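Local coordinates for protein deoxyhypusine hydroxylase (Homo sapiens, PDB 4D50) that hydroxylates the deoxyhypusine residue of the translation factor eIF5A with molecular oxygen at a diiron centre, completing the formation of hypusine, at residues Pro77-Val82 / Gly97-Ala102; Val82-Arg87 / Leu109-Gln114; Met91-Ala96 / Lys113-Asp118; Val120-Glu125 / Asn240-His245. One frame throughout, in Å; residues are numbered along the deposited sequence. Where two conformers were deposited one is given.

Contact 1. Residues Pro77-Val82 / Gly97-Ala102; sequences PMLVDV and GEALGA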
loop_
_atom_site.group_PDB
_atom_site.type_symbol
_atom_site.label_atom_id
_atom_site.label_comp_id
_atom_site.label_asym_id
_atom_site.label_seq_id
_atom_site.Cartn_x
_atom_site.Cartn_y
_atom_site.Cartn_z
ATOM N N PRO A 77 2.472 -1.034 18.921
ATOM C CA PRO A 77 1.375 -1.663 19.637
ATOM C C PRO A 77 0.026 -1.673 18.901
ATOM O O PRO A 77 -0.654 -2.655 18.909
ATOM C CB PRO A 77 1.298 -0.870 20.953
ATOM C CG PRO A 77 2.668 -0.347 21.112
ATOM C CD PRO A 77 3.156 -0.009 19.718
ATOM N N MET A 78 -0.327 -0.592 18.260
ATOM C CA MET A 78 -1.618 -0.474 17.564
ATOM C C MET A 78 -1.569 -1.411 16.387
ATOM O O MET A 78 -2.534 -2.097 16.125
ATOM C CB MET A 78 -1.858 0.956 17.074
ATOM C CG MET A 78 -3.199 1.140 16.394
ATOM S SD MET A 78 -4.724 0.800 17.318
ATOM C CE MET A 78 -4.495 1.423 18.940
ATOM N N LEU A 79 -0.441 -1.458 15.710
ATOM C CA LEU A 79 -0.343 -2.311 14.465
ATOM C C LEU A 79 -0.390 -3.812 14.840
ATOM O O LEU A 79 -0.958 -4.639 14.135
ATOM C CB LEU A 79 0.903 -2.028 13.671
ATOM C CG LEU A 79 0.886 -0.670 12.964
ATOM C CD1 LEU A 79 2.238 -0.231 12.462
ATOM C CD2 LEU A 79 -0.098 -0.747 11.799
ATOM N N VAL A 80 0.168 -4.142 16.000
ATOM C CA VAL A 80 0.049 -5.506 16.510
ATOM C C VAL A 80 -1.424 -5.854 16.759
ATOM O O VAL A 80 -1.902 -6.970 16.424
ATOM C CB VAL A 80 1.015 -5.711 17.727
ATOM C CG1 VAL A 80 0.755 -7.053 18.380
ATOM C CG2 VAL A 80 2.466 -5.669 17.275
ATOM N N ASP A 81 -2.132 -4.973 17.449
ATOM C CA ASP A 81 -3.532 -5.156 17.796
ATOM C C ASP A 81 -4.322 -5.357 16.504
ATOM O O ASP A 81 -5.115 -6.262 16.441
ATOM C CB ASP A 81 -4.156 -3.951 18.525
ATOM C CG ASP A 81 -3.691 -3.783 19.965
ATOM O OD1 ASP A 81 -3.062 -4.702 20.495
ATOM O OD2 ASP A 81 -3.989 -2.721 20.576
ATOM N N VAL A 82 -4.060 -4.574 15.463
ATOM C CA VAL A 82 -4.747 -4.803 14.159
ATOM C C VAL A 82 -4.388 -6.136 13.502
ATOM O O VAL A 82 -5.226 -6.839 13.014
ATOM C CB VAL A 82 -4.505 -3.626 13.212
ATOM C CG1 VAL A 82 -5.080 -3.950 11.839
ATOM C CG2 VAL A 82 -5.084 -2.364 13.801
ATOM N N GLY A 97 0.544 -6.059 9.093
ATOM C CA GLY A 97 1.764 -6.842 9.086
ATOM C C GLY A 97 2.870 -6.245 8.253
ATOM O O GLY A 97 4.022 -6.174 8.662
ATOM N N GLU A 98 2.525 -5.859 7.041
ATOM C CA GLU A 98 3.499 -5.110 6.208
ATOM C C GLU A 98 4.071 -3.861 6.899
ATOM O O GLU A 98 5.250 -3.594 6.802
ATOM C CB GLU A 98 2.901 -4.690 4.836
ATOM C CG GLU A 98 3.929 -3.989 3.950
ATOM C CD GLU A 98 3.436 -3.661 2.557
ATOM O OE1 GLU A 98 2.691 -4.476 1.974
ATOM O OE2 GLU A 98 3.914 -2.630 2.033
ATOM N N ALA A 99 3.211 -3.101 7.613
ATOM C CA ALA A 99 3.601 -1.916 8.269
ATOM C C ALA A 99 4.614 -2.217 9.349
ATOM O O ALA A 99 5.490 -1.444 9.544
ATOM C CB ALA A 99 2.398 -1.155 8.803
ATOM N N LEU A 100 4.420 -3.329 10.095
ATOM C CA LEU A 100 5.385 -3.768 11.077
ATOM C C LEU A 100 6.761 -4.008 10.428
ATOM O O LEU A 100 7.736 -3.529 10.983
ATOM C CB LEU A 100 4.851 -5.005 11.879
ATOM C CG LEU A 100 3.690 -4.656 12.835
ATOM C CD1 LEU A 100 3.008 -5.926 13.335
ATOM C CD2 LEU A 100 4.171 -3.770 14.039
ATOM N N GLY A 101 6.760 -4.591 9.231
ATOM C CA GLY A 101 7.972 -4.745 8.435
ATOM C C GLY A 101 8.611 -3.438 8.012
ATOM O O GLY A 101 9.862 -3.331 8.003
ATOM N N ALA A 102 7.767 -2.423 7.756
ATOM C CA ALA A 102 8.242 -1.175 7.191
ATOM C C ALA A 102 8.903 -0.380 8.208
ATOM O O ALA A 102 9.871 0.302 7.921
ATOM C CB ALA A 102 7.102 -0.442 6.523
#
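Ala102 O, at the end of the segment 97-102 whose Ala99 and Leu100 pack on Leu79 and Val80 through carbon alone, accepts a hydrogen bond from Gln71 NE2 and a weak one from Arg133 NH2. Arg133 also bonds to the carbonyl of Gly101 through NE, tying this end of helix 90-103 to helix 121-140. Across the contact, the fork of Leu79 straddles a single methyl: CD1 is 3.8 Å and CD2 3.9 Å from Ala99 CB. The segments belong to successive HEAT-like repeats, 77-82 to the first and 97-102 to the second, and run nearly antiparallel at 151°, their axes 9.3 Å apart. Leu100 leans across that gap. Its CG stands beside its own backbone N (chi1 -70°), which carries CD2 over the root of Leu79, 3.7 Å from Leu79 CB. The other branch of Leu100, CD1, reaches Val80 CG2 at 4.0 Å, the two side chains crossing at about a right angle. Leu79 also touches Ala64 and Leu67 of helix 57-70, and Leu100 touches Leu112.

Contact 2. Residues Val82-Arg87 / Leu109-Gln114; sequences VLQDTR and LEILKQ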
loop_
_atom_site.group_PDB
_atom_site.type_symbol
_atom_site.label_atom_id
_atom_site.label_comp_id
_atom_site.label_asym_id
_atom_site.label_seq_id
_atom_site.Cartn_x
_atom_site.Cartn_y
_atom_site.Cartn_z
ATOM N N VAL A 82 -4.060 -4.574 15.463
ATOM C CA VAL A 82 -4.747 -4.803 14.159
ATOM C C VAL A 82 -4.388 -6.136 13.502
ATOM O O VAL A 82 -5.226 -6.839 13.014
ATOM C CB VAL A 82 -4.505 -3.626 13.212
ATOM C CG1 VAL A 82 -5.080 -3.950 11.839
ATOM C CG2 VAL A 82 -5.084 -2.364 13.801
ATOM N N LEU A 83 -3.107 -6.471 13.456
ATOM C CA LEU A 83 -2.675 -7.718 12.917
ATOM C C LEU A 83 -3.342 -8.884 13.618
ATOM O O LEU A 83 -3.763 -9.823 12.963
ATOM C CB LEU A 83 -1.191 -7.927 13.088
ATOM C CG LEU A 83 -0.581 -9.206 12.583
ATOM C CD1 LEU A 83 -0.962 -9.491 11.144
ATOM C CD2 LEU A 83 0.941 -9.222 12.798
ATOM N N GLN A 84 -3.397 -8.798 14.926
ATOM C CA GLN A 84 -4.020 -9.914 15.727
ATOM C C GLN A 84 -5.549 -9.949 15.686
ATOM O O GLN A 84 -6.145 -11.014 15.919
ATOM C CB GLN A 84 -3.508 -9.907 17.164
ATOM C CG GLN A 84 -1.981 -10.023 17.269
ATOM C CD GLN A 84 -1.481 -10.310 18.680
ATOM O OE1 GLN A 84 -1.530 -9.457 19.553
ATOM N NE2 GLN A 84 -0.978 -11.534 18.886
ATOM N N ASP A 85 -6.187 -8.851 15.317
ATOM C CA ASP A 85 -7.618 -8.769 15.411
ATOM C C ASP A 85 -8.271 -9.530 14.254
ATOM O O ASP A 85 -8.364 -9.016 13.202
ATOM C CB ASP A 85 -8.043 -7.334 15.411
ATOM C CG ASP A 85 -9.556 -7.187 15.561
ATOM O OD1 ASP A 85 -10.258 -8.205 15.601
ATOM O OD2 ASP A 85 -10.024 -6.073 15.581
ATOM N N THR A 86 -8.689 -10.788 14.470
ATOM C CA THR A 86 -9.241 -11.621 13.426
ATOM C C THR A 86 -10.565 -11.129 12.814
ATOM O O THR A 86 -10.992 -11.685 11.809
ATOM C CB THR A 86 -9.516 -13.055 13.891
ATOM O OG1 THR A 86 -10.549 -13.004 14.849
ATOM C CG2 THR A 86 -8.333 -13.714 14.512
ATOM N N ARG A 87 -11.209 -10.168 13.448
ATOM C CA ARG A 87 -12.418 -9.568 12.916
ATOM C C ARG A 87 -12.072 -8.545 11.796
ATOM O O ARG A 87 -12.913 -8.302 10.883
ATOM C CB ARG A 87 -13.227 -8.879 14.016
ATOM C CG ARG A 87 -13.552 -9.757 15.223
ATOM C CD ARG A 87 -13.296 -9.002 16.528
ATOM N NE ARG A 87 -14.411 -9.239 17.451
ATOM C CZ ARG A 87 -15.403 -8.385 17.696
ATOM N NH1 ARG A 87 -15.409 -7.146 17.188
ATOM N NH2 ARG A 87 -16.368 -8.737 18.530
ATOM N N LEU A 109 9.975 -9.060 15.313
ATOM C CA LEU A 109 10.281 -10.314 14.515
ATOM C C LEU A 109 9.526 -11.519 14.959
ATOM O O LEU A 109 9.056 -12.299 14.153
ATOM C CB LEU A 109 11.742 -10.697 14.630
ATOM C CG LEU A 109 12.670 -10.937 13.495
ATOM C CD1 LEU A 109 13.858 -11.698 14.069
ATOM C CD2 LEU A 109 12.028 -11.645 12.324
ATOM N N GLU A 110 9.327 -11.665 16.268
ATOM C CA GLU A 110 8.758 -12.903 16.771
ATOM C C GLU A 110 7.275 -13.000 16.396
ATOM O O GLU A 110 6.808 -14.072 15.952
ATOM C CB GLU A 110 9.040 -13.099 18.295
ATOM C CG GLU A 110 10.433 -13.719 18.598
ATOM C CD GLU A 110 10.851 -14.893 17.638
ATOM O OE1 GLU A 110 10.222 -15.981 17.638
ATOM O OE2 GLU A 110 11.826 -14.710 16.852
ATOM N N ILE A 111 6.560 -11.912 16.544
ATOM C CA ILE A 111 5.154 -11.853 16.103
ATOM C C ILE A 111 5.023 -12.062 14.595
ATOM O O ILE A 111 4.104 -12.728 14.140
ATOM C CB ILE A 111 4.424 -10.587 16.582
ATOM C CG1 ILE A 111 2.943 -10.706 16.235
ATOM C CG2 ILE A 111 4.917 -9.302 15.950
ATOM C CD1 ILE A 111 2.038 -10.126 17.309
ATOM N N LEU A 112 5.900 -11.419 13.802
ATOM C CA LEU A 112 5.854 -11.668 12.353
ATOM C C LEU A 112 6.129 -13.108 11.977
ATOM O O LEU A 112 5.520 -13.652 11.108
ATOM C CB LEU A 112 6.753 -10.709 11.587
ATOM C CG LEU A 112 6.354 -9.253 11.734
ATOM C CD1 LEU A 112 7.394 -8.376 11.134
ATOM C CD2 LEU A 112 5.013 -8.893 11.153
ATOM N N LYS A 113 7.087 -13.755 12.638
ATOM C CA LYS A 113 7.269 -15.192 12.412
ATOM C C LYS A 113 6.011 -16.024 12.791
ATOM O O LYS A 113 5.669 -16.986 12.088
ATOM C CB LYS A 113 8.475 -15.706 13.232
ATOM C CG LYS A 113 9.781 -15.246 12.615
ATOM C CD LYS A 113 10.943 -15.533 13.588
ATOM C CE LYS A 113 12.214 -15.714 12.778
ATOM N NZ LYS A 113 13.498 -15.534 13.513
ATOM N N GLN A 114 5.376 -15.674 13.905
ATOM C CA GLN A 114 4.160 -16.351 14.381
ATOM C C GLN A 114 3.064 -16.268 13.274
ATOM O O GLN A 114 2.482 -17.246 12.888
ATOM C CB GLN A 114 3.677 -15.664 15.668
ATOM C CG GLN A 114 2.370 -16.141 16.298
ATOM C CD GLN A 114 1.974 -15.359 17.558
ATOM O OE1 GLN A 114 2.471 -14.255 17.826
ATOM N NE2 GLN A 114 1.064 -15.945 18.349
#
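Gln84 lays its chain along the end of Ile111. Its CB still stands 5.6 Å from Ile111 CD1, but the chain, with CG beside the backbone N (chi1 -57°) and extended beyond it (chi2 -168°), brings CG, CD and NE2 successively nearer. CG is 4.0 Å from Ile111 CD1, CD is 3.8 Å from that same methyl, and the terminal NE2 is 3.7 Å from it. The methyl thus rests against the outer half of the glutamine, and the two side chains run at a slant to each other. NE2 also hydrogen-bonds to Tyr115 OH, one residue beyond the segment 109-114, which should limit how the amide can turn. Deeper in, Leu83 supplies the apolar half. Its CD2 lies 4.2 Å from Ile111 CG1 and makes a looser approach of 4.4 Å to Leu112 CD2, with Val123 of helix 121-140 and Leu100 of helix 90-103 packed around it. Past Gln84 the helix stops, and Asp85 OD1 accepts from Arg87 N at 3.1 Å in an Asx turn that starts the loop toward the next helix. Such side-by-side contact between the second helices of adjacent units, here HEAT-like repeats 1 and 2, is characteristic of an alpha-solenoid.

Contact 3. Residues Met91-Ala96 / Lys113-Asp118; sequences MVRHEA and KQYSSD. With FE (Fe (III) ion), chain C; PER (peroxide ion), chain E.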
loop_
_atom_site.group_PDB
_atom_site.type_symbol
_atom_site.label_atom_id
_atom_site.label_comp_id
_atom_site.label_asym_id
_atom_site.label_seq_id
_atom_site.Cartn_x
_atom_site.Cartn_y
_atom_site.Cartn_z
ATOM N N MET A 91 -7.298 -7.588 4.102
ATOM C CA MET A 91 -6.612 -6.436 3.526
ATOM C C MET A 91 -6.072 -5.518 4.639
ATOM O O MET A 91 -4.981 -4.927 4.513
ATOM C CB MET A 91 -7.627 -5.726 2.631
ATOM C CG MET A 91 -7.427 -4.299 2.248
ATOM S SD MET A 91 -8.866 -3.932 1.206
ATOM C CE MET A 91 -8.370 -2.312 0.666
ATOM N N VAL A 92 -6.835 -5.413 5.718
ATOM C CA VAL A 92 -6.468 -4.562 6.796
ATOM C C VAL A 92 -5.337 -5.256 7.611
ATOM O O VAL A 92 -4.340 -4.623 7.986
ATOM C CB VAL A 92 -7.681 -4.212 7.670
ATOM C CG1 VAL A 92 -7.231 -3.492 8.879
ATOM C CG2 VAL A 92 -8.630 -3.281 6.878
ATOM N N ARG A 93 -5.508 -6.547 7.887
ATOM C CA ARG A 93 -4.543 -7.275 8.691
ATOM C C ARG A 93 -3.251 -7.387 7.919
ATOM O O ARG A 93 -2.166 -7.253 8.518
ATOM C CB ARG A 93 -5.097 -8.685 9.119
ATOM C CG ARG A 93 -6.364 -8.595 10.018
ATOM C CD ARG A 93 -6.906 -9.990 10.382
ATOM N NE ARG A 93 -5.830 -10.702 11.066
ATOM C CZ ARG A 93 -5.446 -11.961 10.919
ATOM N NH1 ARG A 93 -6.090 -12.814 10.137
ATOM N NH2 ARG A 93 -4.373 -12.377 11.590
ATOM N N HIS A 94 -3.342 -7.633 6.612
ATOM C CA HIS A 94 -2.140 -7.703 5.758
ATOM C C HIS A 94 -1.395 -6.388 5.881
ATOM O O HIS A 94 -0.134 -6.368 6.144
ATOM C CB HIS A 94 -2.449 -8.030 4.280
ATOM C CG HIS A 94 -1.851 -7.071 3.329
ATOM N ND1 HIS A 94 -0.504 -7.040 3.030
ATOM C CD2 HIS A 94 -2.428 -6.086 2.620
ATOM C CE1 HIS A 94 -0.281 -6.037 2.201
ATOM N NE2 HIS A 94 -1.437 -5.456 1.928
ATOM N N GLU A 95 -2.116 -5.293 5.752
ATOM C CA GLU A 95 -1.472 -3.986 5.728
ATOM C C GLU A 95 -0.746 -3.698 7.056
ATOM O O GLU A 95 0.308 -3.072 7.084
ATOM C CB GLU A 95 -2.443 -2.829 5.362
ATOM C CG GLU A 95 -1.782 -1.693 4.652
ATOM C CD GLU A 95 -1.253 -2.058 3.279
ATOM O OE1 GLU A 95 -1.989 -2.661 2.414
ATOM O OE2 GLU A 95 -0.020 -1.854 3.037
ATOM N N ALA A 96 -1.354 -4.120 8.141
ATOM C CA ALA A 96 -0.738 -3.916 9.511
ATOM C C ALA A 96 0.557 -4.800 9.573
ATOM O O ALA A 96 1.562 -4.308 10.121
ATOM C CB ALA A 96 -1.704 -4.296 10.658
ATOM N N LYS A 113 7.087 -13.755 12.638
ATOM C CA LYS A 113 7.269 -15.192 12.412
ATOM C C LYS A 113 6.011 -16.024 12.791
ATOM O O LYS A 113 5.669 -16.986 12.088
ATOM C CB LYS A 113 8.475 -15.706 13.232
ATOM C CG LYS A 113 9.781 -15.246 12.615
ATOM C CD LYS A 113 10.943 -15.533 13.588
ATOM C CE LYS A 113 12.214 -15.714 12.778
ATOM N NZ LYS A 113 13.498 -15.534 13.513
ATOM N N GLN A 114 5.376 -15.674 13.905
ATOM C CA GLN A 114 4.160 -16.351 14.381
ATOM C C GLN A 114 3.064 -16.268 13.274
ATOM O O GLN A 114 2.482 -17.246 12.888
ATOM C CB GLN A 114 3.677 -15.664 15.668
ATOM C CG GLN A 114 2.370 -16.141 16.298
ATOM C CD GLN A 114 1.974 -15.359 17.558
ATOM O OE1 GLN A 114 2.471 -14.255 17.826
ATOM N NE2 GLN A 114 1.064 -15.945 18.349
ATOM N N TYR A 115 2.869 -15.065 12.760
ATOM C CA TYR A 115 1.766 -14.793 11.853
ATOM C C TYR A 115 2.108 -15.179 10.443
ATOM O O TYR A 115 1.255 -15.094 9.575
ATOM C CB TYR A 115 1.204 -13.377 11.997
ATOM C CG TYR A 115 0.280 -13.256 13.161
ATOM C CD1 TYR A 115 0.787 -13.045 14.440
ATOM C CD2 TYR A 115 -1.071 -13.304 13.014
ATOM C CE1 TYR A 115 -0.051 -12.987 15.535
ATOM C CE2 TYR A 115 -1.920 -13.223 14.093
ATOM C CZ TYR A 115 -1.402 -13.077 15.341
ATOM O OH TYR A 115 -2.269 -13.046 16.434
ATOM N N SER A 116 3.323 -15.692 10.239
ATOM C CA SER A 116 3.679 -16.288 8.996
ATOM C C SER A 116 2.889 -17.552 8.755
ATOM O O SER A 116 2.883 -18.026 7.607
ATOM C CB SER A 116 5.198 -16.608 8.942
ATOM O OG SER A 116 5.953 -15.381 8.900
ATOM N N SER A 117 2.262 -18.079 9.821
ATOM C CA SER A 117 1.395 -19.223 9.766
ATOM C C SER A 117 -0.090 -18.909 9.946
ATOM O O SER A 117 -0.906 -19.797 10.215
ATOM C CB SER A 117 1.817 -20.250 10.791
ATOM O OG SER A 117 3.034 -20.848 10.323
ATOM N N ASP A 118 -0.460 -17.660 9.753
ATOM C CA ASP A 118 -1.867 -17.262 9.914
ATOM C C ASP A 118 -2.725 -17.984 8.923
ATOM O O ASP A 118 -2.280 -18.227 7.799
ATOM C CB ASP A 118 -2.034 -15.764 9.655
ATOM C CG ASP A 118 -3.343 -15.240 10.159
ATOM O OD1 ASP A 118 -3.437 -14.946 11.373
ATOM O OD2 ASP A 118 -4.288 -15.125 9.361
HETATM FE FE FE C . -1.884 -3.688 0.631
HETATM O O1 PER E . -4.101 -3.760 0.430
HETATM O O2 PER E . -5.071 -3.446 -0.727
HETATM O O HOH W 1 0.247 -3.258 0.489
HETATM O O HOH W 2 -2.149 -1.772 -0.287
#
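Arg93 and Asp118 form a two-pronged salt bridge within HEAT-like repeat 2, joining helix 90-103 to the turn Tyr115-Asp118. Met91, His94 and Glu95, on the same helical segment as the arginine, line the peroxide pocket, and the bridge joins the helix that carries them to the turn of the same repeat. The guanidinium comes end-on and gives one nitrogen to each oxygen. The bond from Arg93 NH2 to Asp118 OD1 is 2.7 Å long and nearly straight at 177°; it runs in the guanidinium plane but reaches OD1 from above the carboxylate. The bond from Arg93 NH1 to Asp118 OD2, 3.0 Å, meets OD2 on its syn side but tilted out of the carboxylate plane. Because the planes stand 55° apart, the grip is twisted rather than flat. A bend at chi3 (58°) turns the head of Arg93 and lets NE reach the carbonyl of Leu83, while Asp118 OD2 also accepts from Val120 N; both partners are therefore held from a second direction. Tyr115, which opens the type I turn ending at Asp118, brings its ring edge up, with CE2 3.6 Å from Arg93 NH2. The neighbouring His94 binds one iron through NE2 at 2.2 Å, its ND1 hydrogen-bonded to Thr126 OG1, and His212 and peroxide O1 bind the same ion. Glu95 completes the protein ligands with OE1 2.1 Å from the iron, while an iron-bound water lies 2.9 Å from Glu95 OE2, probably donating to it.

Contact 4. Residues Val120-Glu125 / Asn240-His245; sequences VIEVAE and NPMVRH. With FE (Fe (III) ion), chain D; GAI (guanidine), chain H; PER (peroxide ion), chain E.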
loop_
_atom_site.group_PDB
_atom_site.type_symbol
_atom_site.label_atom_id
_atom_site.label_comp_id
_atom_site.label_asym_id
_atom_site.label_seq_id
_atom_site.Cartn_x
_atom_site.Cartn_y
_atom_site.Cartn_z
ATOM N N VAL A 120 -5.177 -16.922 7.132
ATOM C CA VAL A 120 -5.571 -15.999 6.056
ATOM C C VAL A 120 -4.289 -15.808 5.247
ATOM O O VAL A 120 -3.277 -15.286 5.733
ATOM C CB VAL A 120 -6.050 -14.653 6.602
ATOM C CG1 VAL A 120 -6.260 -13.643 5.489
ATOM C CG2 VAL A 120 -7.362 -14.838 7.412
ATOM N N ILE A 121 -4.347 -16.267 4.035
ATOM C CA ILE A 121 -3.160 -16.432 3.186
ATOM C C ILE A 121 -2.445 -15.087 2.897
ATOM O O ILE A 121 -1.196 -15.029 2.965
ATOM C CB ILE A 121 -3.514 -17.136 1.900
ATOM C CG1 ILE A 121 -2.265 -17.461 1.108
ATOM C CG2 ILE A 121 -4.493 -16.310 1.022
ATOM C CD1 ILE A 121 -1.312 -18.396 1.806
ATOM N N GLU A 122 -3.220 -14.043 2.641
ATOM C CA GLU A 122 -2.641 -12.675 2.469
ATOM C C GLU A 122 -1.787 -12.301 3.695
ATOM O O GLU A 122 -0.713 -11.628 3.621
ATOM C CB GLU A 122 -3.737 -11.618 2.398
ATOM C CG GLU A 122 -4.552 -11.665 1.131
ATOM C CD GLU A 122 -5.676 -12.673 1.124
ATOM O OE1 GLU A 122 -5.953 -13.355 2.142
ATOM O OE2 GLU A 122 -6.337 -12.732 0.061
ATOM N N VAL A 123 -2.272 -12.683 4.857
ATOM C CA VAL A 123 -1.567 -12.293 6.134
ATOM C C VAL A 123 -0.269 -13.107 6.314
ATOM O O VAL A 123 0.711 -12.588 6.636
ATOM C CB VAL A 123 -2.483 -12.487 7.372
ATOM C CG1 VAL A 123 -1.762 -12.224 8.693
ATOM C CG2 VAL A 123 -3.709 -11.587 7.256
ATOM N N ALA A 124 -0.389 -14.427 6.224
ATOM C CA ALA A 124 0.729 -15.345 6.181
ATOM C C ALA A 124 1.803 -14.910 5.214
ATOM O O ALA A 124 2.952 -14.752 5.615
ATOM C CB ALA A 124 0.277 -16.715 5.812
ATOM N N GLU A 125 1.420 -14.658 3.951
ATOM C CA GLU A 125 2.375 -14.177 2.965
ATOM C C GLU A 125 3.020 -12.837 3.292
ATOM O O GLU A 125 4.238 -12.704 3.119
ATOM C CB GLU A 125 1.766 -14.132 1.558
ATOM C CG GLU A 125 1.467 -15.515 1.038
ATOM C CD GLU A 125 1.009 -15.550 -0.429
ATOM O OE1 GLU A 125 0.451 -14.545 -0.885
ATOM O OE2 GLU A 125 1.103 -16.599 -1.077
ATOM N N ASN A 240 -9.945 -10.761 -7.139
ATOM C CA ASN A 240 -10.010 -10.430 -5.727
ATOM C C ASN A 240 -10.205 -8.914 -5.499
ATOM O O ASN A 240 -9.583 -8.121 -6.193
ATOM C CB ASN A 240 -8.695 -10.930 -5.136
ATOM C CG ASN A 240 -8.608 -10.684 -3.689
ATOM O OD1 ASN A 240 -8.484 -9.568 -3.261
ATOM N ND2 ASN A 240 -8.717 -11.717 -2.908
ATOM N N PRO A 241 -11.150 -8.503 -4.623
ATOM C CA PRO A 241 -11.453 -7.111 -4.422
ATOM C C PRO A 241 -10.238 -6.274 -3.986
ATOM O O PRO A 241 -10.087 -5.102 -4.408
ATOM C CB PRO A 241 -12.518 -7.096 -3.316
ATOM C CG PRO A 241 -12.895 -8.506 -3.109
ATOM C CD PRO A 241 -12.132 -9.405 -3.994
ATOM N N MET A 242 -9.320 -6.869 -3.248
ATOM C CA MET A 242 -8.086 -6.180 -2.854
ATOM C C MET A 242 -7.214 -5.853 -4.086
ATOM O O MET A 242 -6.594 -4.796 -4.141
ATOM C CB MET A 242 -7.317 -7.068 -1.858
ATOM C CG MET A 242 -5.964 -6.572 -1.455
ATOM S SD MET A 242 -5.162 -7.692 -0.299
ATOM C CE MET A 242 -4.586 -8.852 -1.532
ATOM N N VAL A 243 -7.167 -6.760 -5.058
ATOM C CA VAL A 243 -6.441 -6.531 -6.314
ATOM C C VAL A 243 -7.176 -5.478 -7.195
ATOM O O VAL A 243 -6.550 -4.532 -7.748
ATOM C CB VAL A 243 -6.335 -7.798 -7.182
ATOM C CG1 VAL A 243 -5.656 -7.499 -8.485
ATOM C CG2 VAL A 243 -5.542 -8.909 -6.394
ATOM N N ARG A 244 -8.478 -5.633 -7.265
ATOM C CA ARG A 244 -9.220 -4.673 -8.070
ATOM C C ARG A 244 -9.127 -3.257 -7.496
ATOM O O ARG A 244 -8.935 -2.286 -8.230
ATOM C CB ARG A 244 -10.660 -5.080 -8.249
ATOM C CG ARG A 244 -10.902 -6.453 -8.917
ATOM C CD ARG A 244 -12.382 -6.852 -8.823
ATOM N NE ARG A 244 -13.109 -5.887 -9.611
ATOM C CZ ARG A 244 -14.336 -5.449 -9.368
ATOM N NH1 ARG A 244 -15.017 -5.840 -8.300
ATOM N NH2 ARG A 244 -14.775 -4.513 -10.150
ATOM N N HIS A 245 -9.197 -3.149 -6.183
ATOM C CA HIS A 245 -8.952 -1.825 -5.512
ATOM C C HIS A 245 -7.582 -1.224 -5.819
ATOM O O HIS A 245 -7.475 -0.015 -6.108
ATOM C CB HIS A 245 -9.177 -1.904 -4.003
ATOM C CG HIS A 245 -8.052 -1.356 -3.217
ATOM N ND1 HIS A 245 -7.892 0.001 -3.036
ATOM C CD2 HIS A 245 -7.079 -1.959 -2.496
ATOM C CE1 HIS A 245 -6.802 0.208 -2.327
ATOM N NE2 HIS A 245 -6.340 -0.957 -1.912
HETATM FE FE FE D . -4.398 -1.385 -0.965
HETATM C C GAI H . -12.265 -13.497 -5.534
HETATM N N1 GAI H . -12.503 -13.265 -4.328
HETATM N N2 GAI H . -11.085 -14.041 -5.836
HETATM N N3 GAI H . -13.144 -13.187 -6.497
HETATM O O1 PER E . -4.101 -3.760 0.430
HETATM O O2 PER E . -5.071 -3.446 -0.727
HETATM O O HOH W 2 -2.149 -1.772 -0.287
HETATM O O HOH W 3 -3.669 0.606 -1.375
#
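A bend at the CB-CG bond of Glu122 (chi2 83°), together with rotation about the CA-CB bond of Asn240, which sets CG anti to the backbone N (chi1 -179°), brings the carboxylate and the amide toward each other from opposite sides. They stop short of bonding: Glu122 OE2 is 3.9 Å from Asn240 ND2. The stems of Glu122 and Met242 pass in opposite directions, with Glu122 CG 3.9 Å from Met242 CE in one of the two conformers of the methionine. In that conformer Met242 CG also lies 3.3 Å from peroxide O2, as part of the peroxide pocket. The other end of the Asn240 amide is engaged as an N-cap, OD1 accepting from Met242 N at 2.8 Å with a bent N-H...O angle of 134°. The contact spans the two groups of HEAT-like repeats, joining the start of helix 121-140, which follows repeat 2, to the start of helix 241-254, whose residues from Val243 onward belong to repeat 5. Between these groups lies the diiron peroxide centre. A guanidine molecule sits by the capped end, its N2 3.7 Å from Asn240 N, and hydrogen-bonds to Thr238 O. His245 NE2 binds, at 2.2 Å, the iron that His61 and Glu246 also bind, and Ser277 OG holds its ND1. Peroxide O2 meets this iron at 2.2 Å, near the plane of the His245 ring, at its edge.

Overall arrangement
Contacts 1, 2 and 3 form one cluster on the same side of the chain's centre, built from helices 76-84, 90-103 and 109-115 taken in pairs: 1 and 2 share the first, 1 and 3 the second, 2 and 3 the third. Their centres are about 5 to 9 Å apart; along the chain contact 1 interleaves with contacts 2 and 3, which end together on 113-114. Contact 4 comes later in sequence, its centre about 11 Å from that of contact 3, and links helix 121-140 to helix 241-254, 115 residues on. Contact 3 places His94 and Glu95 at one iron and contact 4 brings His245 to the other; one peroxide and one water touch both sites.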